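Local atomic coordinates of heroin esterase (Rhodococcus sp., PDB entry 1LZL), a protein that probably hydrolyses acetyl ester bonds, heroin among its substrates, as a bacterial esterase of the alpha/beta hydrolase fold. Residues T201-T206 and L259-D264; S255-D260 and H283-T288. One frame throughout, in Å; residues are numbered along the deposited sequence.

Contact 1 of 2, residues T201-T206 and L259-D264; sequences TNFVDT and LDPLRD
Leu259 brings its CD2 branch to the tip of Phe203, 4.1 Å from CZ, and sets its carbonyl oxygen 3.3 Å from Thr206 CB. At Asp260 the backbone does the touching: its O lies in the plane of the Phe203 ring, at the edge, 3.5 Å from CD2. CB of Asp260 points away from segment 201-206, with CG anti to the backbone N (chi1 -173°). OD1 caps the coming turn, receiving Leu262 N at 2.9 Å from above the carboxylate plane, while OD2 is hydrogen-bonded to His290. Pro261 then slides past Thr206, with its CD 3.7 Å from Thr206 OG1, a hydroxyl hydrogen-bonded to Trp209 O; at the CB end of the ring, Pro261 CB lies 4.2 Å from Phe203 CB. Arg263, bent at chi3 (74°), places NH1 3.6 Å from Phe203 CZ, its guanidinium plane turned 77° from the ring. NE and NH2 both grip Asp264 OD1, each at 2.8 Å, a side-on salt bridge that limits rotation of the guanidinium. Asp264 OD2 in turn bonds Ser199 N of helix 198-202. A turn after a strand, carrying the probable acid of a Ser-His-Asp triad, is what the alpha/beta hydrolase fold places here.

Contact 2 of 2, residues S255-D260 and H283-T288; sequences STMELD and HSFPGT
Two neighbouring parallel strands of the alpha/beta hydrolase sheet, 252-257 and 280-285, meet here as the ends of a beta-alpha-beta unit, their short segments 24° apart. Phe285 N donates to Thr256 O at 2.9 Å, and Thr256 N to His283 O. Side chains alternate between the two faces of the sheet. On the face turned to helix 263-275, Thr256 and Ser284 stand alongside each other, their hydroxyls OG1 and OG 2.7 Å apart and hydrogen-bonded. On the other face, Met257 and Phe285 run side by side, pointing the same way: the methionine chain, bent at chi2 and chi3, brings CE within 3.7 Å of Phe285 CD1, and SD lies 5.5 Å from the ring centroid, an oblique Met-aromatic contact. Phe285 CZ in turn lies over one face of the His283 ring, whose ND1 is bonded to Glu307. Thr288 crosses Met257 at about a right angle, its CB 3.5 Å from SD. Glu258 stretches out with CG anti to the backbone N (chi1 -178°), and OE1 receives Gly287 N at 2.8 Å from above the carboxylate plane; OE2 is bonded to Thr6. An alanine here would lose the carboxylate and its bonds to Gly287 N and Thr6, and would probably loosen the turn at Pro286 and Gly287. Farther along, Leu259 N donates to Thr288 O at 2.9 Å. Thr288 OG1 reaches back to donate to Phe285 O, 2.9 Å away and well above the carbonyl plane.

Contacts 1 and 2, with centres about 11 Å apart, share Leu259 and Asp260: the chain leaves strand 252-257 in contact 2 and enters the turn before helix 263-275 in contact 1. Glu258 O stitches them together, with Arg263 NH1 2.8 Å away in a probable hydrogen bond and Phe203 CE2 packed at 3.3 Å. Farther back, Arg263 O lies 3.6 Å from Thr256 CG2. Asp260, shared by both contacts, has a geometry with His290 and Ser160 that fits a Ser-His-Asp triad. The pair illustrates how the chain is held on the way to a probable catalytic acid: Leu259, the residue before it, is bonded to Thr288, and the Asp260 carbonyl touches Phe203.

Contact 1 of 2, residues T201-T206 and L259-D264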
loop_
_atom_site.group_PDB
_atom_site.type_symbol
_atom_site.label_atom_id
_atom_site.label_comp_id
_atom_site.label_asym_id
_atom_site.label_seq_id
_atom_site.Cartn_x
_atom_site.Cartn_y
_atom_site.Cartn_z
ATOM N N THR A 201 3.577 -18.956 -8.590
ATOM C CA THR A 201 4.237 -19.848 -9.561
ATOM C C THR A 201 3.537 -19.822 -10.926
ATOM O O THR A 201 4.260 -20.092 -11.906
ATOM C CB THR A 201 4.287 -21.316 -9.097
ATOM O OG1 THR A 201 2.958 -21.850 -8.947
ATOM C CG2 THR A 201 5.013 -21.467 -7.751
ATOM N N ASN A 202 2.234 -19.560 -10.988
ATOM C CA ASN A 202 1.495 -19.717 -12.237
ATOM C C ASN A 202 1.289 -18.436 -13.017
ATOM O O ASN A 202 1.039 -18.496 -14.255
ATOM C CB ASN A 202 0.112 -20.331 -11.946
ATOM C CG ASN A 202 0.167 -21.758 -11.461
ATOM O OD1 ASN A 202 1.141 -22.380 -11.016
ATOM N ND2 ASN A 202 -1.018 -22.370 -11.472
ATOM N N PHE A 203 1.383 -17.264 -12.359
ATOM C CA PHE A 203 1.130 -16.008 -13.045
ATOM C C PHE A 203 2.458 -15.394 -13.495
ATOM O O PHE A 203 3.033 -14.543 -12.803
ATOM C CB PHE A 203 0.327 -15.050 -12.143
ATOM C CG PHE A 203 -1.129 -15.491 -11.959
ATOM C CD1 PHE A 203 -1.775 -16.395 -12.791
ATOM C CD2 PHE A 203 -1.871 -14.947 -10.915
ATOM C CE1 PHE A 203 -3.109 -16.754 -12.604
ATOM C CE2 PHE A 203 -3.209 -15.286 -10.725
ATOM C CZ PHE A 203 -3.844 -16.187 -11.564
ATOM N N VAL A 204 2.968 -15.859 -14.633
ATOM C CA VAL A 204 4.270 -15.518 -15.192
ATOM C C VAL A 204 4.192 -14.381 -16.195
ATOM O O VAL A 204 5.257 -13.714 -16.420
ATOM C CB VAL A 204 4.900 -16.758 -15.853
ATOM C CG1 VAL A 204 5.120 -17.890 -14.856
ATOM C CG2 VAL A 204 4.039 -17.254 -17.031
ATOM N N ASP A 205 3.033 -14.042 -16.755
ATOM C CA ASP A 205 2.896 -12.903 -17.664
ATOM C C ASP A 205 1.529 -12.270 -17.617
ATOM O O ASP A 205 0.999 -11.822 -18.622
ATOM C CB ASP A 205 3.279 -13.316 -19.093
ATOM C CG ASP A 205 3.541 -12.126 -20.004
ATOM O OD1 ASP A 205 4.118 -11.087 -19.550
ATOM O OD2 ASP A 205 3.145 -12.229 -21.206
ATOM N N THR A 206 0.968 -12.204 -16.399
ATOM C CA THR A 206 -0.289 -11.497 -16.152
ATOM C C THR A 206 -0.129 -10.005 -16.251
ATOM O O THR A 206 1.013 -9.471 -16.286
ATOM C CB THR A 206 -0.780 -11.890 -14.737
ATOM O OG1 THR A 206 0.351 -12.042 -13.836
ATOM C CG2 THR A 206 -1.519 -13.212 -14.812
ATOM N N LEU A 259 -6.299 -12.195 -11.065
ATOM C CA LEU A 259 -5.192 -12.487 -11.956
ATOM C C LEU A 259 -3.917 -11.810 -11.488
ATOM O O LEU A 259 -2.973 -11.599 -12.256
ATOM C CB LEU A 259 -5.529 -12.059 -13.402
ATOM C CG LEU A 259 -6.714 -12.794 -14.026
ATOM C CD1 LEU A 259 -6.898 -12.342 -15.458
ATOM C CD2 LEU A 259 -6.525 -14.304 -14.013
ATOM N N ASP A 260 -3.808 -11.497 -10.201
ATOM C CA ASP A 260 -2.616 -10.942 -9.578
ATOM C C ASP A 260 -1.737 -12.005 -8.982
ATOM O O ASP A 260 -2.178 -12.858 -8.146
ATOM C CB ASP A 260 -3.098 -9.984 -8.483
ATOM C CG ASP A 260 -2.024 -9.173 -7.804
ATOM O OD1 ASP A 260 -0.816 -9.408 -8.048
ATOM O OD2 ASP A 260 -2.416 -8.264 -7.056
ATOM N N PRO A 261 -0.438 -12.093 -9.261
ATOM C CA PRO A 261 0.424 -13.070 -8.604
ATOM C C PRO A 261 0.412 -12.903 -7.071
ATOM O O PRO A 261 0.683 -13.857 -6.352
ATOM C CB PRO A 261 1.848 -12.699 -9.069
ATOM C CG PRO A 261 1.700 -11.567 -9.980
ATOM C CD PRO A 261 0.273 -11.224 -10.233
ATOM N N LEU A 262 0.132 -11.728 -6.544
ATOM C CA LEU A 262 0.082 -11.476 -5.095
ATOM C C LEU A 262 -1.190 -12.014 -4.467
ATOM O O LEU A 262 -1.345 -11.933 -3.222
ATOM C CB LEU A 262 0.146 -9.964 -4.874
ATOM C CG LEU A 262 1.416 -9.260 -5.395
ATOM C CD1 LEU A 262 1.316 -7.762 -5.195
ATOM C CD2 LEU A 262 2.637 -9.833 -4.700
ATOM N N ARG A 263 -2.134 -12.517 -5.254
ATOM C CA ARG A 263 -3.449 -12.872 -4.689
ATOM C C ARG A 263 -3.349 -13.847 -3.540
ATOM O O ARG A 263 -3.935 -13.659 -2.461
ATOM C CB ARG A 263 -4.277 -13.478 -5.853
ATOM C CG ARG A 263 -5.681 -13.923 -5.435
ATOM C CD ARG A 263 -6.196 -14.866 -6.561
ATOM N NE ARG A 263 -5.533 -16.149 -6.479
ATOM C CZ ARG A 263 -5.415 -16.999 -7.523
ATOM N NH1 ARG A 263 -5.906 -16.666 -8.714
ATOM N NH2 ARG A 263 -4.793 -18.154 -7.315
ATOM N N ASP A 264 -2.621 -14.961 -3.736
ATOM C CA ASP A 264 -2.679 -15.996 -2.713
ATOM C C ASP A 264 -1.996 -15.512 -1.446
ATOM O O ASP A 264 -2.524 -15.843 -0.359
ATOM C CB ASP A 264 -1.994 -17.286 -3.187
ATOM C CG ASP A 264 -2.732 -17.995 -4.304
ATOM O OD1 ASP A 264 -3.824 -17.563 -4.726
ATOM O OD2 ASP A 264 -2.173 -19.006 -4.784
#

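Contact 2 of 2, residues S255-D260 and H283-T288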
loop_
_atom_site.group_PDB
_atom_site.type_symbol
_atom_site.label_atom_id
_atom_site.label_comp_id
_atom_site.label_asym_id
_atom_site.label_seq_id
_atom_site.Cartn_x
_atom_site.Cartn_y
_atom_site.Cartn_z
ATOM N N SER A 255 -7.710 -6.544 0.320
ATOM C CA SER A 255 -8.275 -6.908 -0.972
ATOM C C SER A 255 -7.214 -7.542 -1.858
ATOM O O SER A 255 -6.020 -7.217 -1.832
ATOM C CB SER A 255 -8.900 -5.691 -1.680
ATOM O OG SER A 255 -7.865 -4.706 -1.886
ATOM N N THR A 256 -7.652 -8.489 -2.693
ATOM C CA THR A 256 -6.817 -9.144 -3.700
ATOM C C THR A 256 -7.586 -9.173 -5.014
ATOM O O THR A 256 -8.810 -8.975 -5.119
ATOM C CB THR A 256 -6.448 -10.579 -3.252
ATOM O OG1 THR A 256 -7.660 -11.333 -3.052
ATOM C CG2 THR A 256 -5.661 -10.576 -1.946
ATOM N N MET A 257 -6.841 -9.409 -6.103
ATOM C CA MET A 257 -7.364 -9.460 -7.459
ATOM C C MET A 257 -7.138 -10.848 -8.039
ATOM O O MET A 257 -6.177 -11.511 -7.700
ATOM C CB MET A 257 -6.711 -8.394 -8.326
ATOM C CG MET A 257 -6.822 -6.995 -7.750
ATOM S SD MET A 257 -8.492 -6.333 -7.741
ATOM C CE MET A 257 -8.625 -5.609 -6.128
ATOM N N GLU A 258 -8.055 -11.247 -8.937
ATOM C CA GLU A 258 -8.015 -12.631 -9.410
ATOM C C GLU A 258 -6.723 -13.031 -10.125
ATOM O O GLU A 258 -6.166 -14.090 -9.867
ATOM C CB GLU A 258 -9.215 -12.821 -10.349
ATOM C CG GLU A 258 -9.268 -14.268 -10.836
ATOM C CD GLU A 258 -10.463 -14.639 -11.683
ATOM O OE1 GLU A 258 -11.559 -14.107 -11.417
ATOM O OE2 GLU A 258 -10.281 -15.509 -12.598
ATOM N N LEU A 259 -6.299 -12.195 -11.065
ATOM C CA LEU A 259 -5.192 -12.487 -11.956
ATOM C C LEU A 259 -3.917 -11.810 -11.488
ATOM O O LEU A 259 -2.973 -11.599 -12.256
ATOM C CB LEU A 259 -5.529 -12.059 -13.402
ATOM C CG LEU A 259 -6.714 -12.794 -14.026
ATOM C CD1 LEU A 259 -6.898 -12.342 -15.458
ATOM C CD2 LEU A 259 -6.525 -14.304 -14.013
ATOM N N ASP A 260 -3.808 -11.497 -10.201
ATOM C CA ASP A 260 -2.616 -10.942 -9.578
ATOM C C ASP A 260 -1.737 -12.005 -8.982
ATOM O O ASP A 260 -2.178 -12.858 -8.146
ATOM C CB ASP A 260 -3.098 -9.984 -8.483
ATOM C CG ASP A 260 -2.024 -9.173 -7.804
ATOM O OD1 ASP A 260 -0.816 -9.408 -8.048
ATOM O OD2 ASP A 260 -2.416 -8.264 -7.056
ATOM N N HIS A 283 -11.514 -9.441 0.720
ATOM C CA HIS A 283 -12.286 -9.460 -0.514
ATOM C C HIS A 283 -11.367 -9.708 -1.697
ATOM O O HIS A 283 -10.513 -8.852 -1.993
ATOM C CB HIS A 283 -13.017 -8.129 -0.638
ATOM C CG HIS A 283 -14.187 -8.208 -1.575
ATOM N ND1 HIS A 283 -15.121 -7.189 -1.627
ATOM C CD2 HIS A 283 -14.575 -9.141 -2.459
ATOM C CE1 HIS A 283 -16.034 -7.514 -2.528
ATOM N NE2 HIS A 283 -15.748 -8.703 -3.059
ATOM N N SER A 284 -11.531 -10.883 -2.320
ATOM C CA SER A 284 -10.855 -11.156 -3.606
ATOM C C SER A 284 -11.869 -10.889 -4.694
ATOM O O SER A 284 -12.949 -11.508 -4.764
ATOM C CB SER A 284 -10.356 -12.580 -3.633
ATOM O OG SER A 284 -9.336 -12.821 -4.623
ATOM N N PHE A 285 -11.551 -9.941 -5.580
ATOM C CA PHE A 285 -12.519 -9.459 -6.567
ATOM C C PHE A 285 -12.399 -10.308 -7.826
ATOM O O PHE A 285 -11.261 -10.719 -8.190
ATOM C CB PHE A 285 -12.216 -7.985 -6.901
ATOM C CG PHE A 285 -12.698 -7.017 -5.838
ATOM C CD1 PHE A 285 -11.871 -6.736 -4.753
ATOM C CD2 PHE A 285 -13.965 -6.431 -5.896
ATOM C CE1 PHE A 285 -12.276 -5.895 -3.724
ATOM C CE2 PHE A 285 -14.394 -5.578 -4.871
ATOM C CZ PHE A 285 -13.547 -5.329 -3.805
ATOM N N PRO A 286 -13.505 -10.645 -8.478
ATOM C CA PRO A 286 -13.464 -11.529 -9.645
ATOM C C PRO A 286 -13.095 -10.776 -10.924
ATOM O O PRO A 286 -13.483 -9.615 -11.111
ATOM C CB PRO A 286 -14.931 -12.004 -9.690
ATOM C CG PRO A 286 -15.715 -10.802 -9.267
ATOM C CD PRO A 286 -14.879 -10.193 -8.136
ATOM N N GLY A 287 -12.368 -11.475 -11.785
ATOM C CA GLY A 287 -12.202 -10.937 -13.156
ATOM C C GLY A 287 -11.253 -9.769 -13.238
ATOM O O GLY A 287 -11.183 -9.017 -14.211
ATOM N N THR A 288 -10.458 -9.539 -12.212
ATOM C CA THR A 288 -9.581 -8.384 -12.057
ATOM C C THR A 288 -8.111 -8.762 -12.190
ATOM O O THR A 288 -7.774 -9.948 -12.268
ATOM C CB THR A 288 -9.807 -7.763 -10.669
ATOM O OG1 THR A 288 -9.677 -8.820 -9.716
ATOM C CG2 THR A 288 -11.196 -7.171 -10.572
#